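Local coordinates for protein exopolyphosphatase (Aquifex aeolicus, PDB 1T6C) that probably hydrolyses phosphoanhydride bonds of polyphosphate and of guanosine pentaphosphate, as expected of a Ppx/GppA family phosphatase with an actin-like fold, at residues 125-134 with 296-307; 134-145 with 205-215. All blocks are in the same frame, centred on the assembly; numbering follows the deposited sequence. Where two conformers were deposited one is given.

Contact 1: residues 125-134 with 296-307; sequences YAYLAVAYSL and SDWGLREGVLVS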
loop_
_atom_site.group_PDB
_atom_site.type_symbol
_atom_site.label_atom_id
_atom_site.label_comp_id
_atom_site.label_asym_id
_atom_site.label_seq_id
_atom_site.Cartn_x
_atom_site.Cartn_y
_atom_site.Cartn_z
ATOM N N TYR A 125 2.335 1.650 -10.275
ATOM C CA TYR A 125 2.081 0.227 -10.233
ATOM C C TYR A 125 0.731 -0.074 -9.582
ATOM O O TYR A 125 -0.017 -0.904 -10.077
ATOM C CB TYR A 125 3.189 -0.475 -9.447
ATOM C CG TYR A 125 4.448 -0.769 -10.218
ATOM C CD1 TYR A 125 4.432 -1.613 -11.327
ATOM C CD2 TYR A 125 5.685 -0.296 -9.769
ATOM C CE1 TYR A 125 5.588 -1.910 -11.993
ATOM C CE2 TYR A 125 6.836 -0.573 -10.438
ATOM C CZ TYR A 125 6.790 -1.359 -11.560
ATOM O OH TYR A 125 7.955 -1.662 -12.213
ATOM N N ALA A 126 0.394 0.609 -8.484
ATOM C CA ALA A 126 -0.871 0.373 -7.784
ATOM C C ALA A 126 -2.018 0.712 -8.708
ATOM O O ALA A 126 -3.015 0.016 -8.719
ATOM C CB ALA A 126 -0.932 1.195 -6.539
ATOM N N TYR A 127 -1.855 1.777 -9.480
ATOM C CA TYR A 127 -2.861 2.155 -10.458
ATOM C C TYR A 127 -3.123 1.052 -11.486
ATOM O O TYR A 127 -4.293 0.770 -11.823
ATOM C CB TYR A 127 -2.447 3.455 -11.146
ATOM C CG TYR A 127 -3.495 3.962 -12.089
ATOM C CD1 TYR A 127 -3.562 3.473 -13.390
ATOM C CD2 TYR A 127 -4.383 4.943 -11.692
ATOM C CE1 TYR A 127 -4.522 3.927 -14.248
ATOM C CE2 TYR A 127 -5.365 5.403 -12.555
ATOM C CZ TYR A 127 -5.395 4.911 -13.834
ATOM O OH TYR A 127 -6.365 5.349 -14.703
ATOM N N LEU A 128 -2.076 0.424 -11.995
ATOM C CA LEU A 128 -2.231 -0.737 -12.886
ATOM C C LEU A 128 -2.989 -1.875 -12.234
ATOM O O LEU A 128 -3.773 -2.542 -12.850
ATOM C CB LEU A 128 -0.879 -1.268 -13.371
ATOM C CG LEU A 128 -0.076 -0.341 -14.273
ATOM C CD1 LEU A 128 1.230 -1.034 -14.675
ATOM C CD2 LEU A 128 -0.859 0.006 -15.507
ATOM N N ALA A 129 -2.732 -2.137 -10.956
ATOM C CA ALA A 129 -3.469 -3.163 -10.262
ATOM C C ALA A 129 -4.964 -2.926 -10.256
ATOM O O ALA A 129 -5.722 -3.859 -10.371
ATOM C CB ALA A 129 -2.944 -3.305 -8.845
ATOM N N VAL A 130 -5.343 -1.662 -10.093
ATOM C CA VAL A 130 -6.723 -1.243 -10.020
ATOM C C VAL A 130 -7.337 -1.306 -11.418
ATOM O O VAL A 130 -8.478 -1.734 -11.589
ATOM C CB VAL A 130 -6.818 0.168 -9.440
ATOM C CG1 VAL A 130 -8.185 0.729 -9.619
ATOM C CG2 VAL A 130 -6.448 0.149 -7.977
ATOM N N ALA A 131 -6.581 -0.856 -12.397
ATOM C CA ALA A 131 -7.047 -0.898 -13.770
ATOM C C ALA A 131 -7.441 -2.303 -14.178
ATOM O O ALA A 131 -8.487 -2.508 -14.787
ATOM C CB ALA A 131 -6.026 -0.294 -14.731
ATOM N N TYR A 132 -6.633 -3.281 -13.812
ATOM C CA TYR A 132 -6.915 -4.667 -14.103
ATOM C C TYR A 132 -8.032 -5.236 -13.229
ATOM O O TYR A 132 -8.981 -5.847 -13.721
ATOM C CB TYR A 132 -5.646 -5.510 -13.934
ATOM C CG TYR A 132 -5.960 -6.958 -14.054
ATOM C CD1 TYR A 132 -6.159 -7.527 -15.300
ATOM C CD2 TYR A 132 -6.134 -7.766 -12.929
ATOM C CE1 TYR A 132 -6.486 -8.847 -15.419
ATOM C CE2 TYR A 132 -6.486 -9.108 -13.050
ATOM C CZ TYR A 132 -6.674 -9.621 -14.311
ATOM O OH TYR A 132 -7.021 -10.924 -14.504
ATOM N N SER A 133 -7.923 -5.050 -11.917
ATOM C CA SER A 133 -8.784 -5.762 -10.975
ATOM C C SER A 133 -10.134 -5.154 -10.697
ATOM O O SER A 133 -11.007 -5.849 -10.133
ATOM C CB SER A 133 -8.058 -5.964 -9.647
ATOM O OG SER A 133 -7.922 -4.761 -8.945
ATOM N N LEU A 134 -10.330 -3.892 -11.087
ATOM C CA LEU A 134 -11.605 -3.195 -10.882
ATOM C C LEU A 134 -12.161 -2.534 -12.136
ATOM O O LEU A 134 -13.371 -2.292 -12.203
ATOM C CB LEU A 134 -11.485 -2.131 -9.786
ATOM C CG LEU A 134 -11.396 -2.674 -8.346
ATOM C CD1 LEU A 134 -11.094 -1.507 -7.401
ATOM C CD2 LEU A 134 -12.675 -3.397 -7.932
ATOM N N SER A 296 -10.099 -1.372 -3.188
ATOM C CA SER A 296 -9.288 -2.395 -3.838
ATOM C C SER A 296 -8.444 -3.145 -2.825
ATOM O O SER A 296 -7.787 -2.536 -1.989
ATOM C CB SER A 296 -8.348 -1.754 -4.864
ATOM O OG SER A 296 -7.546 -2.766 -5.446
ATOM N N ASP A 297 -8.466 -4.462 -2.929
ATOM C CA ASP A 297 -7.540 -5.331 -2.205
ATOM C C ASP A 297 -6.162 -5.407 -2.854
ATOM O O ASP A 297 -5.214 -5.801 -2.195
ATOM C CB ASP A 297 -8.117 -6.739 -2.051
ATOM C CG ASP A 297 -7.243 -7.624 -1.211
ATOM O OD1 ASP A 297 -6.568 -8.528 -1.785
ATOM O OD2 ASP A 297 -7.142 -7.447 0.013
ATOM N N TRP A 298 -6.050 -5.043 -4.125
ATOM C CA TRP A 298 -4.791 -5.066 -4.846
ATOM C C TRP A 298 -4.120 -3.683 -4.931
ATOM O O TRP A 298 -4.790 -2.658 -5.036
ATOM C CB TRP A 298 -5.055 -5.560 -6.261
ATOM C CG TRP A 298 -5.204 -7.062 -6.364
ATOM C CD1 TRP A 298 -5.484 -7.945 -5.351
ATOM C CD2 TRP A 298 -5.031 -7.845 -7.543
ATOM N NE1 TRP A 298 -5.483 -9.234 -5.839
ATOM C CE2 TRP A 298 -5.225 -9.197 -7.183
ATOM C CE3 TRP A 298 -4.700 -7.545 -8.874
ATOM C CZ2 TRP A 298 -5.107 -10.243 -8.103
ATOM C CZ3 TRP A 298 -4.579 -8.604 -9.798
ATOM C CH2 TRP A 298 -4.795 -9.917 -9.403
ATOM N N GLY A 299 -2.791 -3.672 -4.910
ATOM C CA GLY A 299 -2.016 -2.458 -4.986
ATOM C C GLY A 299 -0.674 -2.748 -5.628
ATOM O O GLY A 299 -0.587 -3.529 -6.590
ATOM N N LEU A 300 0.375 -2.127 -5.106
ATOM C CA LEU A 300 1.732 -2.244 -5.661
ATOM C C LEU A 300 2.148 -3.661 -6.040
ATOM O O LEU A 300 2.541 -3.895 -7.179
ATOM C CB LEU A 300 2.766 -1.679 -4.668
ATOM C CG LEU A 300 4.260 -1.928 -4.953
ATOM C CD1 LEU A 300 4.677 -1.324 -6.307
ATOM C CD2 LEU A 300 5.093 -1.415 -3.850
ATOM N N ARG A 301 2.113 -4.593 -5.079
ATOM C CA ARG A 301 2.645 -5.920 -5.312
ATOM C C ARG A 301 1.974 -6.628 -6.479
ATOM O O ARG A 301 2.597 -7.302 -7.262
ATOM C CB ARG A 301 2.487 -6.764 -4.069
ATOM C CG ARG A 301 3.397 -6.344 -2.987
ATOM C CD ARG A 301 3.217 -7.214 -1.748
ATOM N NE ARG A 301 3.287 -6.398 -0.568
ATOM C CZ ARG A 301 2.254 -5.929 0.107
ATOM N NH1 ARG A 301 1.012 -6.203 -0.242
ATOM N NH2 ARG A 301 2.476 -5.182 1.171
ATOM N N GLU A 302 0.671 -6.449 -6.581
ATOM C CA GLU A 302 -0.085 -7.066 -7.664
ATOM C C GLU A 302 0.057 -6.258 -8.961
ATOM O O GLU A 302 0.025 -6.815 -10.055
ATOM C CB GLU A 302 -1.548 -7.221 -7.279
ATOM C CG GLU A 302 -1.810 -8.112 -6.064
ATOM C CD GLU A 302 -1.619 -7.450 -4.699
ATOM O OE1 GLU A 302 -1.498 -6.201 -4.593
ATOM O OE2 GLU A 302 -1.603 -8.220 -3.688
ATOM N N GLY A 303 0.248 -4.955 -8.847
ATOM C CA GLY A 303 0.424 -4.096 -10.023
ATOM C C GLY A 303 1.719 -4.373 -10.744
ATOM O O GLY A 303 1.812 -4.228 -11.962
ATOM N N VAL A 304 2.746 -4.760 -9.990
ATOM C CA VAL A 304 3.969 -5.221 -10.621
ATOM C C VAL A 304 3.708 -6.455 -11.509
ATOM O O VAL A 304 4.273 -6.580 -12.603
ATOM C CB VAL A 304 5.053 -5.516 -9.552
ATOM C CG1 VAL A 304 6.284 -6.219 -10.161
ATOM C CG2 VAL A 304 5.481 -4.226 -8.842
ATOM N N LEU A 305 2.830 -7.336 -11.061
ATOM C CA LEU A 305 2.469 -8.526 -11.829
ATOM C C LEU A 305 1.742 -8.103 -13.100
ATOM O O LEU A 305 2.001 -8.629 -14.190
ATOM C CB LEU A 305 1.588 -9.463 -11.029
ATOM C CG LEU A 305 2.059 -9.879 -9.644
ATOM C CD1 LEU A 305 0.933 -10.560 -8.925
ATOM C CD2 LEU A 305 3.280 -10.779 -9.736
ATOM N N VAL A 306 0.831 -7.148 -12.962
ATOM C CA VAL A 306 0.094 -6.657 -14.114
ATOM C C VAL A 306 1.071 -6.056 -15.129
ATOM O O VAL A 306 0.957 -6.291 -16.332
ATOM C CB VAL A 306 -0.990 -5.626 -13.714
ATOM C CG1 VAL A 306 -1.599 -5.011 -14.958
ATOM C CG2 VAL A 306 -2.077 -6.289 -12.866
ATOM N N SER A 307 2.034 -5.289 -14.651
ATOM C CA SER A 307 3.017 -4.654 -15.514
ATOM C C SER A 307 3.788 -5.701 -16.310
ATOM O O SER A 307 4.038 -5.507 -17.506
ATOM C CB SER A 307 3.962 -3.803 -14.679
ATOM O OG SER A 307 4.994 -3.256 -15.471
HETATM O O HOH W 1 7.402 -3.774 -14.157
#
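Between Y125 and V304 a ring lies under a methyl group: CG2 of V304 stands 3.8 Å from the ring centroid, almost on the normal, in a CH-pi contact. S307 CB meets the edge of the same ring, and L300 CD1 reaches Y125 CB at 3.6 Å. Together with G303 these three residues form the hole into which Y125 drops as a knob.

Backbone contact explains how the helices of 125-133 and 300-307 come within 6.8 Å while crossing at 74°. CA of G303 points a C-H at the carbonyl O of Y125, 3.2 Å away, and a side chain at G303 would run into that oxygen. A129 is the small partner, its CB 3.3 Å from G299 O.

At the other end Y132 and W298 meet rim to rim, CD2 to CZ3, their planes only 17° apart but neither ring over the other. With CG anti to the backbone N (chi1 173°), the Y132 ring swings toward the W298 rim; its CB, placed by the helix backbone, packs on V306 CG2, and its hydroxyl is held by L36 N.

Polar links are few. One water joins Y125 OH to S307 OG, while S133 OG donates to A129 O and G299 N to E302 OE1 (2.9 Å), each within its own segment. With no direct hydrogen bond between the segments, the crossing rests on shape, and A129 and G303 set how closely the helices approach.

Contact 2: residues 134-145 with 205-215; sequences LKPEGEVCVVDQ and PVDTIVGLGGT. With CA (calcium ion), chain C.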
loop_
_atom_site.group_PDB
_atom_site.type_symbol
_atom_site.label_atom_id
_atom_site.label_comp_id
_atom_site.label_asym_id
_atom_site.label_seq_id
_atom_site.Cartn_x
_atom_site.Cartn_y
_atom_site.Cartn_z
ATOM N N LEU A 134 -10.330 -3.892 -11.087
ATOM C CA LEU A 134 -11.605 -3.195 -10.882
ATOM C C LEU A 134 -12.161 -2.534 -12.136
ATOM O O LEU A 134 -13.371 -2.292 -12.203
ATOM C CB LEU A 134 -11.485 -2.131 -9.786
ATOM C CG LEU A 134 -11.396 -2.674 -8.346
ATOM C CD1 LEU A 134 -11.094 -1.507 -7.401
ATOM C CD2 LEU A 134 -12.675 -3.397 -7.932
ATOM N N LYS A 135 -11.290 -2.208 -13.072
ATOM C CA LYS A 135 -11.680 -1.524 -14.329
ATOM C C LYS A 135 -12.592 -0.322 -14.057
ATOM O O LYS A 135 -13.680 -0.221 -14.616
ATOM C CB LYS A 135 -12.308 -2.542 -15.318
ATOM C CG LYS A 135 -11.336 -3.679 -15.679
ATOM C CD LYS A 135 -11.897 -4.813 -16.568
ATOM C CE LYS A 135 -11.293 -6.202 -16.161
ATOM N NZ LYS A 135 -9.778 -6.381 -16.286
ATOM N N PRO A 136 -12.177 0.599 -13.196
ATOM C CA PRO A 136 -13.027 1.741 -12.851
ATOM C C PRO A 136 -13.258 2.618 -14.092
ATOM O O PRO A 136 -12.382 2.747 -14.942
ATOM C CB PRO A 136 -12.201 2.488 -11.808
ATOM C CG PRO A 136 -10.821 2.107 -12.118
ATOM C CD PRO A 136 -10.875 0.670 -12.505
ATOM N N GLU A 137 -14.434 3.229 -14.146
ATOM C CA GLU A 137 -14.840 4.014 -15.306
ATOM C C GLU A 137 -14.537 5.485 -15.191
ATOM O O GLU A 137 -14.459 6.068 -14.108
ATOM C CB GLU A 137 -16.345 3.859 -15.512
ATOM C CG GLU A 137 -16.752 2.518 -16.062
ATOM C CD GLU A 137 -18.241 2.442 -16.307
ATOM O OE1 GLU A 137 -19.017 2.783 -15.385
ATOM O OE2 GLU A 137 -18.635 2.047 -17.421
ATOM N N GLY A 138 -14.407 6.122 -16.352
ATOM C CA GLY A 138 -14.202 7.536 -16.416
ATOM C C GLY A 138 -12.838 7.965 -15.934
ATOM O O GLY A 138 -11.872 7.219 -16.041
ATOM N N GLU A 139 -12.769 9.180 -15.438
ATOM C CA GLU A 139 -11.558 9.756 -14.897
ATOM C C GLU A 139 -11.419 9.203 -13.494
ATOM O O GLU A 139 -12.310 9.354 -12.651
ATOM C CB GLU A 139 -11.627 11.281 -14.860
ATOM C CG GLU A 139 -11.688 11.956 -16.235
ATOM C CD GLU A 139 -10.564 11.531 -17.163
ATOM O OE1 GLU A 139 -9.407 11.557 -16.727
ATOM O OE2 GLU A 139 -10.847 11.150 -18.314
ATOM N N VAL A 140 -10.281 8.578 -13.253
ATOM C CA VAL A 140 -10.061 7.827 -12.027
ATOM C C VAL A 140 -8.989 8.483 -11.164
ATOM O O VAL A 140 -8.004 8.983 -11.678
ATOM C CB VAL A 140 -9.559 6.433 -12.400
ATOM C CG1 VAL A 140 -9.318 5.613 -11.140
ATOM C CG2 VAL A 140 -10.547 5.714 -13.311
ATOM N N CYS A 141 -9.189 8.465 -9.848
ATOM C CA CYS A 141 -8.124 8.773 -8.917
ATOM C C CYS A 141 -7.976 7.601 -7.971
ATOM O O CYS A 141 -8.930 7.208 -7.295
ATOM C CB CYS A 141 -8.375 10.055 -8.149
ATOM S SG CYS A 141 -7.009 10.442 -7.024
ATOM N N VAL A 142 -6.776 7.008 -7.965
ATOM C CA VAL A 142 -6.440 5.934 -7.044
ATOM C C VAL A 142 -5.752 6.606 -5.862
ATOM O O VAL A 142 -4.820 7.375 -6.051
ATOM C CB VAL A 142 -5.534 4.894 -7.716
ATOM C CG1 VAL A 142 -4.998 3.892 -6.722
ATOM C CG2 VAL A 142 -6.304 4.167 -8.770
ATOM N N VAL A 143 -6.251 6.316 -4.666
ATOM C CA VAL A 143 -5.734 6.894 -3.429
ATOM C C VAL A 143 -5.124 5.774 -2.613
ATOM O O VAL A 143 -5.837 4.937 -2.065
ATOM C CB VAL A 143 -6.849 7.593 -2.634
ATOM C CG1 VAL A 143 -6.306 8.189 -1.343
ATOM C CG2 VAL A 143 -7.496 8.652 -3.460
ATOM N N ASP A 144 -3.805 5.735 -2.559
ATOM C CA ASP A 144 -3.086 4.602 -1.961
ATOM C C ASP A 144 -2.313 5.034 -0.720
ATOM O O ASP A 144 -1.210 5.622 -0.786
ATOM C CB ASP A 144 -2.152 3.983 -2.979
ATOM C CG ASP A 144 -1.545 2.703 -2.515
ATOM O OD1 ASP A 144 -1.752 2.240 -1.336
ATOM O OD2 ASP A 144 -0.796 2.094 -3.317
ATOM N N GLN A 145 -2.893 4.713 0.427
ATOM C CA GLN A 145 -2.352 5.097 1.709
ATOM C C GLN A 145 -1.586 3.938 2.316
ATOM O O GLN A 145 -2.095 2.826 2.422
ATOM C CB GLN A 145 -3.487 5.546 2.653
ATOM C CG GLN A 145 -3.011 5.796 4.082
ATOM C CD GLN A 145 -3.034 4.573 4.952
ATOM O OE1 GLN A 145 -4.032 3.856 5.008
ATOM N NE2 GLN A 145 -1.912 4.299 5.649
ATOM N N PRO A 205 -11.344 17.278 -10.701
ATOM C CA PRO A 205 -12.598 16.591 -10.996
ATOM C C PRO A 205 -12.352 15.139 -11.404
ATOM O O PRO A 205 -11.566 14.881 -12.305
ATOM C CB PRO A 205 -13.171 17.379 -12.183
ATOM C CG PRO A 205 -12.428 18.643 -12.188
ATOM C CD PRO A 205 -11.076 18.353 -11.673
ATOM N N VAL A 206 -13.030 14.209 -10.746
ATOM C CA VAL A 206 -12.937 12.801 -11.125
ATOM C C VAL A 206 -14.299 12.132 -11.094
ATOM O O VAL A 206 -15.226 12.630 -10.457
ATOM C CB VAL A 206 -11.963 12.027 -10.197
ATOM C CG1 VAL A 206 -10.599 12.654 -10.280
ATOM C CG2 VAL A 206 -12.485 12.012 -8.794
ATOM N N ASP A 207 -14.424 11.039 -11.841
ATOM C CA ASP A 207 -15.624 10.230 -11.850
ATOM C C ASP A 207 -15.589 9.176 -10.761
ATOM O O ASP A 207 -16.610 8.868 -10.183
ATOM C CB ASP A 207 -15.791 9.521 -13.183
ATOM C CG ASP A 207 -16.072 10.488 -14.306
ATOM O OD1 ASP A 207 -17.077 11.221 -14.159
ATOM O OD2 ASP A 207 -15.311 10.630 -15.284
ATOM N N THR A 208 -14.418 8.567 -10.530
ATOM C CA THR A 208 -14.310 7.411 -9.655
ATOM C C THR A 208 -13.059 7.559 -8.793
ATOM O O THR A 208 -11.975 7.767 -9.309
ATOM C CB THR A 208 -14.153 6.104 -10.464
ATOM O OG1 THR A 208 -15.212 5.963 -11.424
ATOM C CG2 THR A 208 -14.232 4.851 -9.539
ATOM N N ILE A 209 -13.240 7.406 -7.492
ATOM C CA ILE A 209 -12.150 7.277 -6.534
ATOM C C ILE A 209 -12.042 5.835 -6.086
ATOM O O ILE A 209 -13.023 5.220 -5.682
ATOM C CB ILE A 209 -12.365 8.195 -5.323
ATOM C CG1 ILE A 209 -12.309 9.660 -5.776
ATOM C CG2 ILE A 209 -11.299 7.911 -4.278
ATOM C CD1 ILE A 209 -12.597 10.660 -4.677
ATOM N N VAL A 210 -10.817 5.304 -6.102
ATOM C CA VAL A 210 -10.555 3.968 -5.614
ATOM C C VAL A 210 -9.579 4.087 -4.471
ATOM O O VAL A 210 -8.537 4.727 -4.622
ATOM C CB VAL A 210 -9.908 3.087 -6.689
ATOM C CG1 VAL A 210 -9.612 1.715 -6.163
ATOM C CG2 VAL A 210 -10.820 2.974 -7.901
ATOM N N GLY A 211 -9.941 3.501 -3.336
ATOM C CA GLY A 211 -9.092 3.536 -2.158
ATOM C C GLY A 211 -8.355 2.220 -1.927
ATOM O O GLY A 211 -8.915 1.145 -2.037
ATOM N N LEU A 212 -7.083 2.340 -1.586
ATOM C CA LEU A 212 -6.161 1.193 -1.305
ATOM C C LEU A 212 -5.461 1.316 0.021
ATOM O O LEU A 212 -5.223 2.424 0.505
ATOM C CB LEU A 212 -5.035 1.110 -2.363
ATOM C CG LEU A 212 -5.333 0.649 -3.788
ATOM C CD1 LEU A 212 -6.502 1.386 -4.443
ATOM C CD2 LEU A 212 -4.123 0.799 -4.634
ATOM N N GLY A 213 -5.022 0.156 0.531
ATOM C CA GLY A 213 -4.186 0.061 1.717
ATOM C C GLY A 213 -4.898 -0.575 2.881
ATOM O O GLY A 213 -6.104 -0.853 2.841
ATOM N N GLY A 214 -4.139 -0.723 3.969
ATOM C CA GLY A 214 -4.586 -1.413 5.159
ATOM C C GLY A 214 -5.707 -0.749 5.910
ATOM O O GLY A 214 -6.569 -1.415 6.505
ATOM N N THR A 215 -5.722 0.577 5.897
ATOM C CA THR A 215 -6.806 1.287 6.540
ATOM C C THR A 215 -8.144 1.018 5.845
ATOM O O THR A 215 -9.112 0.627 6.489
ATOM C CB THR A 215 -6.531 2.802 6.575
ATOM O OG1 THR A 215 -5.312 3.062 7.315
ATOM C CG2 THR A 215 -7.673 3.478 7.318
HETATM CA CA CA C . 1.476 4.918 -0.045
HETATM O O HOH W 2 -16.280 2.718 -12.075
HETATM O O HOH W 3 0.897 2.228 -0.191
HETATM O O HOH W 4 -5.630 2.389 3.349
HETATM O O HOH W 5 -1.625 0.591 3.924
HETATM O O HOH W 6 3.936 4.487 -1.242
#
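L212 lays its two methyl carbons against V142, CD1 lying 3.7 Å from CG1, and its CB sits beside D144 OD1. Further along the same face, V210 receives L134 CD1 on its CG1 and P136 CB near its CG2. On the opposite face of the sheet, V143 CG2 meets I209 CG2. The strands 139-145 and 208-212 run parallel, joined by a ladder that runs from T208 N on E139 O, through C141 N on T208 O and V210 N on C141 O, to Q145 N on L212 O. They are neighbours in a mixed sheet of the actin-like fold, where D144 O, with G146, S149 and E151, binds the calcium ion.

Near the start of the strands, E139 O accepts from D207 N as well. D207 OD2 returns the grip, taking E139 N on its anti lone pair at 2.9 Å, and T208 OG1 donates to E137 O in the carbonyl plane. At the far end the Q145 chain bends at chi2 (-88°), bringing OE1 within 2.8 Å of the donor T215 OG1, which stands above the amide plane. A leucine here would probably leave the T215 hydroxyl without this acceptor, and the water that also donates to L212 O without one of its two.

Overall arrangement
Read from the N terminus, the chain passes through the first sheet before helix 119-133, which supplies the first segment of contact 1. It turns at L134, shared by both contacts, into strand 139-146, the first half of contact 2. Some 60 residues later strand 208-212 returns beside it and closes the smaller loop; strand 292-296 and helix 300-313 close the larger one, so contact 2 is enclosed by contact 1. The two also touch: S296 N lies 3.0 Å from G211 O, a probable hydrogen bond, and A126 packs on D144. Helix 119-133 thus lies between the six-stranded sheet and helix 300-313, tying the calcium-bearing strand to the C-terminal helix.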